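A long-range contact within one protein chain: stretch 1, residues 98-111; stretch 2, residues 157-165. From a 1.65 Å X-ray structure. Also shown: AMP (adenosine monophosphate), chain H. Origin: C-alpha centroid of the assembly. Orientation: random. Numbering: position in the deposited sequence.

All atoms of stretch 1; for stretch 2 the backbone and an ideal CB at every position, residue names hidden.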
ATOM      1  N   PHE A  98      -0.566  12.407  -6.448  1.00  3.15           N
ATOM      2  CA  PHE A  98      -1.851  11.755  -6.444  1.00  2.06           C
ATOM      3  C   PHE A  98      -2.959  12.586  -5.763  1.00  1.41           C
ATOM      4  O   PHE A  98      -4.108  12.180  -5.801  1.00  2.71           O
ATOM      5  CB  PHE A  98      -1.747  10.321  -5.843  1.00  2.85           C
ATOM      6  CG  PHE A  98      -1.167  10.265  -4.453  1.00  4.16           C
ATOM      7  CD1 PHE A  98      -1.890  10.697  -3.380  1.00  5.52           C
ATOM      8  CD2 PHE A  98       0.083   9.738  -4.216  1.00  7.62           C
ATOM      9  CE1 PHE A  98      -1.369  10.635  -2.088  1.00  6.41           C
ATOM     10  CE2 PHE A  98       0.588   9.667  -2.911  1.00  7.44           C
ATOM     11  CZ  PHE A  98      -0.155  10.114  -1.868  1.00  5.18           C
ATOM     12  N   ASP A  99      -2.645  13.730  -5.151  1.00  2.47           N
ATOM     13  CA  ASP A  99      -3.714  14.581  -4.669  1.00  2.56           C
ATOM     14  C   ASP A  99      -3.241  16.007  -4.398  1.00  3.11           C
ATOM     15  O   ASP A  99      -2.049  16.319  -4.485  1.00  3.14           O
ATOM     16  CB  ASP A  99      -4.392  13.959  -3.436  1.00  3.79           C
ATOM     17  CG  ASP A  99      -5.899  14.202  -3.400  1.00  4.01           C
ATOM     18  OD1 ASP A  99      -6.362  15.163  -4.043  1.00  5.14           O
ATOM     19  OD2 ASP A  99      -6.615  13.465  -2.684  1.00  3.78           O
ATOM     20  N   LEU A 100      -4.218  16.857  -4.123  1.00  2.95           N
ATOM     21  CA  LEU A 100      -4.062  18.299  -3.846  1.00  3.44           C
ATOM     22  C   LEU A 100      -4.747  18.555  -2.488  1.00  3.17           C
ATOM     23  O   LEU A 100      -5.958  18.779  -2.403  1.00  4.19           O
ATOM     24  CB  LEU A 100      -4.728  19.154  -4.945  1.00  4.10           C
ATOM     25  CG  LEU A 100      -4.203  18.965  -6.356  1.00  3.93           C
ATOM     26  CD1 LEU A 100      -4.902  19.856  -7.367  1.00  4.72           C
ATOM     27  CD2 LEU A 100      -2.719  19.246  -6.440  1.00  4.03           C
ATOM     28  N   PRO A 101      -3.994  18.442  -1.396  1.00  3.56           N
ATOM     29  CA  PRO A 101      -4.639  18.354  -0.074  1.00  4.74           C
ATOM     30  C   PRO A 101      -5.289  19.623   0.441  1.00  6.28           C
ATOM     31  O   PRO A 101      -5.984  19.535   1.456  1.00  7.22           O
ATOM     32  CB  PRO A 101      -3.490  17.963   0.872  1.00  6.79           C
ATOM     33  CG  PRO A 101      -2.400  17.591   0.007  1.00 10.52           C
ATOM     34  CD  PRO A 101      -2.552  18.194  -1.333  1.00  6.96           C
ATOM     35  N   LYS A 102      -5.057  20.771  -0.193  1.00  4.83           N
ATOM     36  CA  LYS A 102      -5.711  21.996   0.250  1.00  6.64           C
ATOM     37  C   LYS A 102      -6.903  22.337  -0.654  1.00  6.70           C
ATOM     38  O   LYS A 102      -7.567  23.371  -0.471  1.00  7.80           O
ATOM     39  CB  LYS A 102      -4.726  23.154   0.291  1.00  8.74           C
ATOM     40  CG  LYS A 102      -3.670  23.023   1.396  1.00  9.94           C
ATOM     41  CD  LYS A 102      -4.298  22.964   2.788  1.00 17.31           C
ATOM     42  CE  LYS A 102      -3.256  22.895   3.925  1.00 23.16           C
ATOM     43  NZ  LYS A 102      -3.920  22.965   5.268  1.00 26.23           N
ATOM     44  N   SER A 103      -7.199  21.462  -1.613  1.00  7.39           N
ATOM     45  CA  SER A 103      -8.303  21.711  -2.537  1.00  6.73           C
ATOM     46  C   SER A 103      -9.642  21.470  -1.849  1.00  6.70           C
ATOM     47  O   SER A 103      -9.766  20.580  -0.992  1.00  8.06           O
ATOM     48  CB  SER A 103      -8.209  20.766  -3.716  1.00  7.63           C
ATOM     49  OG  SER A 103      -9.385  20.815  -4.503  1.00  7.65           O
ATOM     50  N   THR A 104     -10.651  22.216  -2.274  1.00  6.77           N
ATOM     51  CA  THR A 104     -11.994  22.053  -1.711  1.00  8.00           C
ATOM     52  C   THR A 104     -13.006  21.531  -2.724  1.00  6.91           C
ATOM     53  O   THR A 104     -14.213  21.569  -2.470  1.00  9.12           O
ATOM     54  CB  THR A 104     -12.533  23.357  -1.126  1.00 10.43           C
ATOM     55  OG1 THR A 104     -12.474  24.383  -2.115  1.00 10.41           O
ATOM     56  CG2 THR A 104     -11.685  23.761   0.126  1.00 12.48           C
ATOM     57  N   VAL A 105     -12.530  21.016  -3.842  1.00  6.87           N
ATOM     58  CA  VAL A 105     -13.435  20.428  -4.829  1.00  5.54           C
ATOM     59  C   VAL A 105     -13.263  18.901  -4.887  1.00  5.63           C
ATOM     60  O   VAL A 105     -12.412  18.318  -4.182  1.00  5.33           O
ATOM     61  CB  VAL A 105     -13.262  21.050  -6.242  1.00  7.66           C
ATOM     62  CG1 VAL A 105     -13.694  22.557  -6.254  1.00  8.73           C
ATOM     63  CG2 VAL A 105     -11.856  20.900  -6.758  1.00  8.74           C
ATOM     64  N   SER A 106     -14.091  18.258  -5.701  1.00  4.99           N
ATOM     65  CA  SER A 106     -14.106  16.796  -5.790  1.00  5.73           C
ATOM     66  C   SER A 106     -12.836  16.258  -6.424  1.00  3.26           C
ATOM     67  O   SER A 106     -12.151  16.952  -7.151  1.00  3.57           O
ATOM     68  CB  SER A 106     -15.267  16.368  -6.712  1.00 10.67           C
ATOM     69  OG  SER A 106     -14.983  16.814  -8.053  1.00 11.65           O
ATOM     70  N   PHE A 107     -12.540  14.981  -6.186  1.00  3.68           N
ATOM     71  CA  PHE A 107     -11.295  14.407  -6.689  1.00  3.15           C
ATOM     72  C   PHE A 107     -11.214  14.472  -8.221  1.00  3.70           C
ATOM     73  O   PHE A 107     -10.160  14.664  -8.767  1.00  5.09           O
ATOM     74  CB  PHE A 107     -11.130  12.962  -6.200  1.00  3.28           C
ATOM     75  CG  PHE A 107      -9.797  12.363  -6.584  1.00  2.47           C
ATOM     76  CD1 PHE A 107      -8.613  12.981  -6.208  1.00  2.48           C
ATOM     77  CD2 PHE A 107      -9.717  11.206  -7.330  1.00  3.36           C
ATOM     78  CE1 PHE A 107      -7.383  12.452  -6.576  1.00  2.19           C
ATOM     79  CE2 PHE A 107      -8.496  10.689  -7.671  1.00  4.56           C
ATOM     80  CZ  PHE A 107      -7.323  11.319  -7.287  1.00  3.64           C
ATOM     81  N   GLU A 108     -12.333  14.304  -8.917  1.00  4.46           N
ATOM     82  CA  GLU A 108     -12.335  14.416 -10.365  1.00  4.60           C
ATOM     83  C   GLU A 108     -11.754  15.755 -10.849  1.00  4.42           C
ATOM     84  O   GLU A 108     -10.948  15.795 -11.771  1.00  4.91           O
ATOM     85  CB  GLU A 108     -13.743  14.205 -10.904  1.00  9.31           C
ATOM     86  CG  GLU A 108     -13.768  14.166 -12.389  1.00 17.99           C
ATOM     87  CD  GLU A 108     -15.089  13.651 -12.876  1.00 26.12           C
ATOM     88  OE1 GLU A 108     -15.255  12.399 -12.912  1.00 30.03           O
ATOM     89  OE2 GLU A 108     -15.981  14.493 -13.138  1.00 30.47           O
ATOM     90  N   GLN A 109     -12.176  16.863 -10.234  1.00  3.93           N
ATOM     91  CA  GLN A 109     -11.594  18.165 -10.594  1.00  3.99           C
ATOM     92  C   GLN A 109     -10.164  18.305 -10.131  1.00  3.70           C
ATOM     93  O   GLN A 109      -9.382  19.018 -10.745  1.00  3.69           O
ATOM     94  CB  GLN A 109     -12.444  19.309 -10.044  1.00  3.00           C
ATOM     95  CG  GLN A 109     -13.712  19.555 -10.859  1.00  5.39           C
ATOM     96  CD  GLN A 109     -14.472  20.814 -10.439  1.00  5.30           C
ATOM     97  OE1 GLN A 109     -13.945  21.684  -9.765  1.00  6.11           O
ATOM     98  NE2 GLN A 109     -15.710  20.923 -10.890  1.00  4.50           N
ATOM     99  N   ARG A 110      -9.809  17.648  -9.034  1.00  3.52           N
ATOM    100  CA  ARG A 110      -8.430  17.692  -8.597  1.00  3.62           C
ATOM    101  C   ARG A 110      -7.531  17.001  -9.621  1.00  3.01           C
ATOM    102  O   ARG A 110      -6.462  17.474  -9.896  1.00  4.37           O
ATOM    103  CB  ARG A 110      -8.268  17.094  -7.199  1.00  3.46           C
ATOM    104  CG  ARG A 110      -9.098  17.870  -6.196  1.00  6.77           C
ATOM    105  CD  ARG A 110      -8.959  17.673  -4.742  1.00  8.09           C
ATOM    106  NE  ARG A 110      -8.806  16.339  -4.229  1.00  6.65           N
ATOM    107  CZ  ARG A 110      -9.708  15.619  -3.567  1.00  6.03           C
ATOM    108  NH1 ARG A 110     -10.982  15.974  -3.460  1.00  5.75           N
ATOM    109  NH2 ARG A 110      -9.337  14.451  -3.078  1.00  6.78           N
ATOM    110  N   ILE A 111      -7.964  15.877 -10.185  1.00  2.57           N
ATOM    111  CA  ILE A 111      -7.182  15.228 -11.233  1.00  2.44           C
ATOM    112  C   ILE A 111      -6.975  16.165 -12.415  1.00  2.72           C
ATOM    113  O   ILE A 111      -5.890  16.291 -12.965  1.00  3.98           O
ATOM    114  CB  ILE A 111      -7.883  13.961 -11.732  1.00  3.41           C
ATOM    115  CG1 ILE A 111      -7.908  12.880 -10.635  1.00  2.42           C
ATOM    116  CG2 ILE A 111      -7.203  13.436 -12.967  1.00  3.11           C
ATOM    117  CD1 ILE A 111      -8.778  11.691 -11.012  1.00  4.67           C
ATOM    118  N   UNK A 157      -7.836   3.036  -5.296  1.00  3.84           N
ATOM    119  CA  UNK A 157      -9.112   3.484  -5.800  1.00  3.14           C
ATOM    120  C   UNK A 157      -9.513   4.766  -5.051  1.00  3.67           C
ATOM    121  O   UNK A 157      -9.444   4.826  -3.824  1.00  4.54           O
ATOM    122  CB  UNK A 157     -10.172   2.391  -5.646  1.00  3.14           C
ATOM    123  N   UNK A 158      -9.983   5.763  -5.792  1.00  4.04           N
ATOM    124  CA  UNK A 158     -10.393   7.021  -5.159  1.00  4.76           C
ATOM    125  C   UNK A 158     -11.681   7.500  -5.809  1.00  4.62           C
ATOM    126  O   UNK A 158     -11.740   7.703  -7.015  1.00  5.39           O
ATOM    127  CB  UNK A 158      -9.299   8.085  -5.275  1.00  4.76           C
ATOM    128  N   UNK A 159     -12.727   7.615  -5.008  1.00  4.36           N
ATOM    129  CA  UNK A 159     -14.043   7.984  -5.504  1.00  5.06           C
ATOM    130  C   UNK A 159     -14.002   9.355  -6.189  1.00  3.51           C
ATOM    131  O   UNK A 159     -13.479  10.336  -5.632  1.00  4.47           O
ATOM    132  CB  UNK A 159     -15.058   7.989  -4.359  1.00  5.06           C
ATOM    133  N   UNK A 160     -14.573   9.410  -7.393  1.00  3.33           N
ATOM    134  CA  UNK A 160     -14.543  10.642  -8.215  1.00  4.58           C
ATOM    135  C   UNK A 160     -15.184  11.851  -7.522  1.00  4.46           C
ATOM    136  O   UNK A 160     -14.824  12.991  -7.815  1.00  4.84           O
ATOM    137  CB  UNK A 160     -15.259  10.392  -9.544  1.00  4.58           C
ATOM    138  N   UNK A 161     -16.159  11.621  -6.652  1.00  4.98           N
ATOM    139  CA  UNK A 161     -16.825  12.708  -5.909  1.00  6.80           C
ATOM    140  C   UNK A 161     -16.261  13.021  -4.532  1.00  6.48           C
ATOM    141  O   UNK A 161     -16.797  13.892  -3.828  1.00  8.23           O
ATOM    142  CB  UNK A 161     -18.307  12.363  -5.746  1.00  6.80           C
ATOM    143  N   UNK A 162     -15.181  12.352  -4.140  1.00  4.62           N
ATOM    144  CA  UNK A 162     -14.665  12.502  -2.788  1.00  5.82           C
ATOM    145  C   UNK A 162     -14.116  13.890  -2.537  1.00  5.38           C
ATOM    146  O   UNK A 162     -13.499  14.471  -3.411  1.00  8.44           O
ATOM    147  CB  UNK A 162     -13.577  11.460  -2.520  1.00  5.82           C
ATOM    148  N   UNK A 163     -14.368  14.413  -1.335  1.00  7.04           N
ATOM    149  CA  UNK A 163     -13.754  15.656  -0.890  1.00  7.66           C
ATOM    150  C   UNK A 163     -12.602  15.312   0.058  1.00  7.92           C
ATOM    151  O   UNK A 163     -12.719  14.384   0.863  1.00  7.92           O
ATOM    152  CB  UNK A 163     -14.778  16.566  -0.209  1.00  7.66           C
ATOM    153  N   UNK A 164     -11.524  16.089   0.021  1.00  6.39           N
ATOM    154  CA  UNK A 164     -10.337  15.747   0.795  1.00  6.57           C
ATOM    155  C   UNK A 164     -10.613  15.804   2.294  1.00  9.07           C
ATOM    156  O   UNK A 164     -11.209  16.769   2.782  1.00  8.99           O
ATOM    157  CB  UNK A 164      -9.184  16.687   0.438  1.00  6.57           C
ATOM    158  N   UNK A 165     -10.167  14.769   3.006  1.00 10.09           N
ATOM    159  CA  UNK A 165     -10.335  14.678   4.463  1.00 12.77           C
ATOM    160  C   UNK A 165      -9.002  14.317   5.068  1.00 15.53           C
ATOM    161  O   UNK A 165      -8.310  13.454   4.516  1.00 15.04           O
ATOM    162  CB  UNK A 165     -11.403  13.652   4.849  1.00 12.77           C
TER
HETATM  163  P   AMP H1263       0.555   0.550   1.095  1.00 19.70           P
HETATM  164  O1P AMP H1263      -0.305  -0.235   2.043  1.00 21.39           O
HETATM  165  O2P AMP H1263       2.064   0.674   1.205  1.00 21.02           O
HETATM  166  O5' AMP H1263      -0.129   1.973   0.940  1.00 16.59           O
HETATM  167  C5' AMP H1263       0.468   2.796  -0.036  1.00 19.09           C
HETATM  168  C4' AMP H1263       0.637   4.145   0.591  1.00 15.89           C
HETATM  169  O4' AMP H1263       1.183   5.068  -0.327  1.00 13.75           O
HETATM  170  C3' AMP H1263      -0.721   4.619   0.988  1.00 21.57           C
HETATM  171  O3' AMP H1263      -0.534   5.168   2.303  1.00 23.92           O
HETATM  172  C2' AMP H1263      -1.057   5.678  -0.022  1.00 20.08           C
HETATM  173  O2' AMP H1263      -1.689   6.634   0.833  1.00 22.04           O
HETATM  174  C1' AMP H1263       0.266   6.058  -0.752  1.00 14.59           C
HETATM  175  N9  AMP H1263       0.167   5.824  -2.233  1.00 11.38           N
HETATM  176  C8  AMP H1263       0.990   5.150  -3.084  1.00  8.92           C
HETATM  177  N7  AMP H1263       0.528   5.130  -4.359  1.00  8.16           N
HETATM  178  C5  AMP H1263      -0.605   5.869  -4.325  1.00  5.99           C
HETATM  179  C6  AMP H1263      -1.637   6.221  -5.304  1.00  4.91           C
HETATM  180  N6  AMP H1263      -1.505   5.828  -6.579  1.00  5.95           N
HETATM  181  N1  AMP H1263      -2.647   6.978  -4.859  1.00  6.63           N
HETATM  182  C2  AMP H1263      -2.809   7.330  -3.577  1.00  7.36           C
HETATM  183  N3  AMP H1263      -1.936   7.038  -2.629  1.00  7.24           N
HETATM  184  C4  AMP H1263      -0.836   6.313  -2.946  1.00  7.09           C

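Position 157 points away from stretch 1, with nothing of it within 5.5 Å of the ideal CB: Leu157.

At 158 the bond points toward stretch 1, and the ideal CB lies 3.6 Å from Phe107 CE2. A side chain here meets the Phe107 ring, with the Asp99 carboxylate and the Arg110 guanidinium beyond it. A flat ring suits the first, a polar edge the others, so an aromatic residue or a polar planar one would fit. His158 combines both. Its ring stacks face-to-face on Phe107, centroids 3.7 Å apart and planes at 16°, while Asp99 OD2 approaches the ring edge, 3.3 Å from His158 CE1. Both nitrogens reach water: ND1 shares one with Phe98 O, NE2 another with Arg110 NH2.

Position 159 points away, and many residues would serve. It is His159, whose ND1 accepts a hydrogen bond from the backbone N of 161, bracing the type I turn from 159 to 162.

The bond at 160 runs sideways, its ideal CB 3.9 Å from Glu108 OE1. An acidic side chain would add like charge there; neutral polar or basic ones look easier. Gln160 has its OE1 3.5 Å from Glu108 OE1, two acceptors without a hydrogen bond, each satisfied elsewhere in the structure. The firmer link is backbone: Glu108 N donates to Gln160 O at 3.0 Å, using an amide of the helix's first turn.

Position 161 points away, into space that stretch 1 leaves open; a polar residue suits such a turn, and it is Asp161.

At 162 the bond is sideways, with Phe107 CB 4.7 Å and Arg110 NH2 5.2 Å from the ideal CB. A small residue fits comfortably: Ala162. Its carbonyl does the work, accepting from Arg110 NH1 (2.9 Å to Ala162 O) and weakly from Phe107 N (3.0 Å to Ala162 O).

Position 163 starts away from stretch 1, with extended backbone angles. A flexible apolar chain could fold back over the 104-106 backbone; Leu163 does, its CD2 3.6 Å from Val105 C.

At 164 the bond again points toward stretch 1, near Arg110 NH2 and the carbonyls of Pro101 and Ser103. A large planar side chain could cover the proline, and an aromatic is the natural guess. Tyr164 has the largest covered area of the contact. Pro101 CA sits over its face, 3.5 Å from the ring centroid, while Arg110 NH2 and Asp99 OD2 lie at its edge.

Position 165 also points away: Gln165.

Stretch 2 (157-165) LHHQDALYQ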
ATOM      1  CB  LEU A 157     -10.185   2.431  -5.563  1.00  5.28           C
ATOM      2  CG  LEU A 157     -10.084   1.162  -6.444  1.00  8.20           C
ATOM      3  CD1 LEU A 157      -9.081   0.146  -5.901  1.00 11.65           C
ATOM      4  CD2 LEU A 157     -11.411   0.495  -6.566  1.00 10.82           C
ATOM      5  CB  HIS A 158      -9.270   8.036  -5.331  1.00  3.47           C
ATOM      6  CG  HIS A 158      -9.384   9.231  -4.439  1.00  3.18           C
ATOM      7  ND1 HIS A 158      -8.329  10.093  -4.238  1.00  3.51           N
ATOM      8  CD2 HIS A 158     -10.412   9.722  -3.717  1.00  3.96           C
ATOM      9  CE1 HIS A 158      -8.687  11.035  -3.389  1.00  3.96           C
ATOM     10  NE2 HIS A 158      -9.960  10.857  -3.081  1.00  5.17           N
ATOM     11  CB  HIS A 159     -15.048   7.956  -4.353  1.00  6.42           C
ATOM     12  CG  HIS A 159     -16.470   7.914  -4.791  1.00  6.67           C
ATOM     13  ND1 HIS A 159     -17.080   8.979  -5.408  1.00  8.40           N
ATOM     14  CD2 HIS A 159     -17.404   6.938  -4.705  1.00  7.82           C
ATOM     15  CE1 HIS A 159     -18.339   8.666  -5.677  1.00  9.26           C
ATOM     16  NE2 HIS A 159     -18.557   7.427  -5.271  1.00  9.67           N
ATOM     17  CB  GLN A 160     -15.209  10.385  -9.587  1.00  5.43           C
ATOM     18  CG  GLN A 160     -16.666  10.054  -9.471  1.00  7.93           C
ATOM     19  CD  GLN A 160     -17.241   9.462 -10.735  1.00 11.87           C
ATOM     20  OE1 GLN A 160     -16.574   9.392 -11.758  1.00 17.04           O
ATOM     21  NE2 GLN A 160     -18.478   9.006 -10.661  1.00 13.79           N
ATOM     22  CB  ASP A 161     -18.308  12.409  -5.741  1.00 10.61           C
ATOM     23  CG  ASP A 161     -19.041  12.231  -7.069  1.00 12.18           C
ATOM     24  OD1 ASP A 161     -18.680  12.890  -8.059  1.00 10.73           O
ATOM     25  OD2 ASP A 161     -19.987  11.419  -7.103  1.00 13.07           O
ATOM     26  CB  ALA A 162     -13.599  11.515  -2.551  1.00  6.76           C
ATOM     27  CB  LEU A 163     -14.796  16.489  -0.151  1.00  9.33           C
ATOM     28  CG  LEU A 163     -15.955  16.974  -1.020  1.00 10.28           C
ATOM     29  CD1 LEU A 163     -16.967  17.753  -0.191  1.00 15.40           C
ATOM     30  CD2 LEU A 163     -15.445  17.844  -2.163  1.00 10.55           C
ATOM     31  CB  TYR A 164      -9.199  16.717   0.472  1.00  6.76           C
ATOM     32  CG  TYR A 164      -7.837  16.182   0.887  1.00  8.20           C
ATOM     33  CD1 TYR A 164      -7.102  15.404   0.014  1.00  8.70           C
ATOM     34  CD2 TYR A 164      -7.284  16.473   2.141  1.00 10.05           C
ATOM     35  CE1 TYR A 164      -5.846  14.892   0.362  1.00 11.23           C
ATOM     36  CE2 TYR A 164      -6.051  15.967   2.487  1.00  9.74           C
ATOM     37  CZ  TYR A 164      -5.334  15.187   1.582  1.00 11.32           C
ATOM     38  OH  TYR A 164      -4.082  14.647   1.902  1.00 13.05           O
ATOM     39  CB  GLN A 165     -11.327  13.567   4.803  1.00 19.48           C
ATOM     40  CG  GLN A 165     -12.686  13.771   4.292  1.00 29.49           C
ATOM     41  CD  GLN A 165     -13.608  12.668   4.774  1.00 32.73           C
ATOM     42  OE1 GLN A 165     -13.207  11.523   4.874  1.00 34.84           O
ATOM     43  NE2 GLN A 165     -14.832  13.016   5.095  1.00 37.97           N
TER
HETATM   44  O   HOH W   1      -5.472  10.092  -4.600  1.00  4.71           O
HETATM   45  O   HOH W   2     -11.703  18.545  -1.458  0.96  7.05           O
HETATM   46  O   HOH W   3     -10.662  12.725  -1.205  1.00  6.78           O
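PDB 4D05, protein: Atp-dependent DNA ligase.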